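Local structure of putative oxidoreductase molybdopterin-binding subunit (Sulfolobus tokodaii, 4ZOH) at residues F376-D381 with I412-F417. The protein probably serves as the molybdenum-containing catalytic subunit of an oxidoreductase of the xanthine dehydrogenase and aldehyde oxidase family, binding a pterin cytosine dinucleotide cofactor. Sequence-based numbering, arbitrary orientation.
Sequences FGVTYD and IEITAF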
ATOM      1  N   PHE A 376     -22.265  37.524  27.724  1.00 31.73           N
ATOM      2  CA  PHE A 376     -22.480  37.306  26.305  1.00 29.47           C
ATOM      3  C   PHE A 376     -23.168  35.987  26.059  1.00 27.33           C
ATOM      4  O   PHE A 376     -23.093  35.440  24.954  1.00 30.68           O
ATOM      5  CB  PHE A 376     -21.173  37.413  25.518  1.00 28.54           C
ATOM      6  CG  PHE A 376     -20.667  38.818  25.347  1.00 28.83           C
ATOM      7  CD1 PHE A 376     -21.551  39.888  25.192  1.00 29.02           C
ATOM      8  CD2 PHE A 376     -19.276  39.078  25.282  1.00 26.13           C
ATOM      9  CE1 PHE A 376     -21.059  41.193  25.013  1.00 26.44           C
ATOM     10  CE2 PHE A 376     -18.784  40.372  25.124  1.00 26.98           C
ATOM     11  CZ  PHE A 376     -19.682  41.435  24.965  1.00 28.34           C
ATOM     12  N   GLY A 377     -23.776  35.442  27.107  1.00 26.15           N
ATOM     13  CA  GLY A 377     -24.614  34.259  27.007  1.00 24.90           C
ATOM     14  C   GLY A 377     -23.936  32.893  27.141  1.00 29.25           C
ATOM     15  O   GLY A 377     -24.602  31.868  26.955  1.00 28.18           O
ATOM     16  N   VAL A 378     -22.632  32.839  27.467  1.00 28.94           N
ATOM     17  CA  VAL A 378     -21.983  31.499  27.640  1.00 29.00           C
ATOM     18  C   VAL A 378     -22.341  30.939  29.028  1.00 27.80           C
ATOM     19  O   VAL A 378     -22.055  31.561  30.051  1.00 29.32           O
ATOM     20  CB  VAL A 378     -20.456  31.595  27.550  1.00 27.49           C
ATOM     21  CG1 VAL A 378     -19.852  30.191  27.458  1.00 29.08           C
ATOM     22  CG2 VAL A 378     -20.041  32.490  26.401  1.00 27.86           C
ATOM     23  N   THR A 379     -22.946  29.779  29.070  1.00 28.21           N
ATOM     24  CA  THR A 379     -23.174  29.123  30.347  1.00 30.62           C
ATOM     25  C   THR A 379     -21.971  28.264  30.801  1.00 35.54           C
ATOM     26  O   THR A 379     -21.617  27.249  30.178  1.00 33.54           O
ATOM     27  CB  THR A 379     -24.444  28.282  30.306  1.00 32.77           C
ATOM     28  OG1 THR A 379     -25.548  29.179  30.092  1.00 41.07           O
ATOM     29  CG2 THR A 379     -24.686  27.515  31.652  1.00 32.34           C
ATOM     30  N   TYR A 380     -21.343  28.717  31.875  1.00 32.71           N
ATOM     31  CA  TYR A 380     -20.312  27.984  32.537  1.00 31.91           C
ATOM     32  C   TYR A 380     -21.037  26.984  33.398  1.00 39.62           C
ATOM     33  O   TYR A 380     -21.772  27.369  34.329  1.00 36.79           O
ATOM     34  CB  TYR A 380     -19.514  28.923  33.378  1.00 29.28           C
ATOM     35  CG  TYR A 380     -18.865  30.086  32.675  1.00 26.51           C
ATOM     36  CD1 TYR A 380     -18.521  30.069  31.289  1.00 25.54           C
ATOM     37  CD2 TYR A 380     -18.557  31.235  33.406  1.00 28.74           C
ATOM     38  CE1 TYR A 380     -17.937  31.189  30.676  1.00 20.77           C
ATOM     39  CE2 TYR A 380     -17.956  32.339  32.807  1.00 24.52           C
ATOM     40  CZ  TYR A 380     -17.636  32.307  31.451  1.00 25.06           C
ATOM     41  OH  TYR A 380     -17.022  33.438  30.925  1.00 24.04           O
ATOM     42  N   ASP A 381     -20.855  25.682  33.116  1.00 36.24           N
ATOM     43  CA  ASP A 381     -21.841  24.715  33.614  1.00 31.25           C
ATOM     44  C   ASP A 381     -21.674  24.155  35.008  1.00 35.96           C
ATOM     45  O   ASP A 381     -22.700  23.869  35.689  1.00 31.39           O
ATOM     46  CB  ASP A 381     -22.008  23.541  32.649  1.00 30.66           C
ATOM     47  CG  ASP A 381     -20.643  22.831  32.290  1.00 30.57           C
ATOM     48  OD1 ASP A 381     -19.521  23.360  32.569  1.00 27.13           O
ATOM     49  OD2 ASP A 381     -20.758  21.735  31.675  1.00 28.23           O
ATOM     50  N   ILE A 412     -11.346  30.369  31.716  1.00 23.58           N
ATOM     51  CA  ILE A 412     -12.472  29.434  31.565  1.00 24.18           C
ATOM     52  C   ILE A 412     -12.564  29.173  30.040  1.00 23.29           C
ATOM     53  O   ILE A 412     -11.961  29.929  29.294  1.00 22.44           O
ATOM     54  CB  ILE A 412     -13.757  29.989  32.202  1.00 22.79           C
ATOM     55  CG1 ILE A 412     -14.813  28.896  32.240  1.00 22.39           C
ATOM     56  CG2 ILE A 412     -14.169  31.341  31.598  1.00 25.65           C
ATOM     57  CD1 ILE A 412     -15.742  28.882  33.433  1.00 20.66           C
ATOM     58  N   GLU A 413     -13.248  28.108  29.595  1.00 21.08           N
ATOM     59  CA  GLU A 413     -12.974  27.565  28.303  1.00 22.26           C
ATOM     60  C   GLU A 413     -14.190  26.796  27.872  1.00 25.23           C
ATOM     61  O   GLU A 413     -14.999  26.427  28.734  1.00 24.16           O
ATOM     62  CB  GLU A 413     -11.633  26.739  28.366  1.00 22.34           C
ATOM     63  CG  GLU A 413     -11.421  25.478  27.519  1.00 23.21           C
ATOM     64  CD  GLU A 413     -11.247  25.751  26.025  1.00 25.89           C
ATOM     65  OE1 GLU A 413     -11.721  26.855  25.544  1.00 26.36           O
ATOM     66  OE2 GLU A 413     -10.657  24.857  25.328  1.00 22.41           O
ATOM     67  N   ILE A 414     -14.352  26.587  26.545  1.00 25.08           N
ATOM     68  CA  ILE A 414     -15.538  25.874  26.004  1.00 23.56           C
ATOM     69  C   ILE A 414     -15.058  24.658  25.238  1.00 21.72           C
ATOM     70  O   ILE A 414     -14.153  24.768  24.465  1.00 19.63           O
ATOM     71  CB  ILE A 414     -16.469  26.807  25.161  1.00 25.30           C
ATOM     72  CG1 ILE A 414     -15.640  27.783  24.299  1.00 27.57           C
ATOM     73  CG2 ILE A 414     -17.383  27.606  26.111  1.00 25.20           C
ATOM     74  CD1 ILE A 414     -16.419  28.603  23.239  1.00 26.32           C
ATOM     75  N   THR A 415     -15.677  23.504  25.446  1.00 23.10           N
ATOM     76  CA  THR A 415     -15.123  22.279  24.857  1.00 23.50           C
ATOM     77  C   THR A 415     -16.261  21.341  24.583  1.00 24.03           C
ATOM     78  O   THR A 415     -17.371  21.588  25.070  1.00 23.91           O
ATOM     79  CB  THR A 415     -14.171  21.534  25.865  1.00 24.01           C
ATOM     80  OG1 THR A 415     -14.971  20.884  26.863  1.00 21.24           O
ATOM     81  CG2 THR A 415     -13.096  22.467  26.475  1.00 19.43           C
ATOM     82  N   ALA A 416     -15.965  20.245  23.848  1.00 23.28           N
ATOM     83  CA  ALA A 416     -16.885  19.107  23.667  1.00 24.38           C
ATOM     84  C   ALA A 416     -18.132  19.502  22.833  1.00 25.19           C
ATOM     85  O   ALA A 416     -19.307  19.229  23.179  1.00 27.33           O
ATOM     86  CB  ALA A 416     -17.267  18.483  25.005  1.00 21.33           C
ATOM     87  N   PHE A 417     -17.851  20.160  21.737  1.00 28.58           N
ATOM     88  CA  PHE A 417     -18.855  20.562  20.760  1.00 29.26           C
ATOM     89  C   PHE A 417     -19.479  19.355  20.074  1.00 30.90           C
ATOM     90  O   PHE A 417     -18.874  18.222  19.986  1.00 28.06           O
ATOM     91  CB  PHE A 417     -18.193  21.471  19.740  1.00 32.91           C
ATOM     92  CG  PHE A 417     -17.447  22.629  20.347  1.00 38.12           C
ATOM     93  CD1 PHE A 417     -18.062  23.898  20.462  1.00 36.28           C
ATOM     94  CD2 PHE A 417     -16.121  22.470  20.838  1.00 37.97           C
ATOM     95  CE1 PHE A 417     -17.358  24.988  21.015  1.00 34.96           C
ATOM     96  CE2 PHE A 417     -15.433  23.560  21.417  1.00 36.06           C
ATOM     97  CZ  PHE A 417     -16.063  24.819  21.501  1.00 37.27           C
TER
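Y380 and I412 have the nearest pair of CA atoms across the two segments, 8.0 Å apart, a spacing too wide for main-chain pairing, so side chains alone join 376-381 to 412-417. The main element is a CH-pi contact: I412 CD1 lies 3.7 Å from the centroid of the Y380 ring and 22° off its normal, hence over the face, though displaced toward the rim, where its nearest atom is Y380 CG at 3.4 Å. The second branch of I412 reaches the far end of the same ring, CG2 standing 3.6 Å from Y380 CZ. In I412, CG1 is directed anti to the backbone N (chi1 -170°), and the turn about CG1 (chi2 145°, off the staggered value) carries CD1 over the ring near CG. On the opposite face, V378 O sits 4.0 Å above the plane of the Y380 ring, also off-centre. The hydroxyl is anchored separately, Y380 OH hydrogen-bonding to G307 O and N374 ND2. A leucine in place of Y380 has neither ring face nor hydroxyl, and would probably leave I412 CD1 without its CH-pi partner and G307 O and N374 ND2 without their hydrogen bond. Beside this pair, V378 CG1 meets I414 CG2 at 3.8 Å, the side chains crossing at about a right angle. E413 points away from 376-381; its OE1 accepts I414 N-H from above the carboxylate plane and salt-bridges R336 of helix 336-353. All four touching residues are buried, the I414 side chain about 11 Å from both the bound pterin cytosine dinucleotide and the molybdenum atom: apolar packing near the cofactor. It ties hairpin 372-373/379-380 to the end of strand 405-412 and the loop that follows, with helix 288-304 touching both sides through R303, on V378 and I414, and M304, on I412.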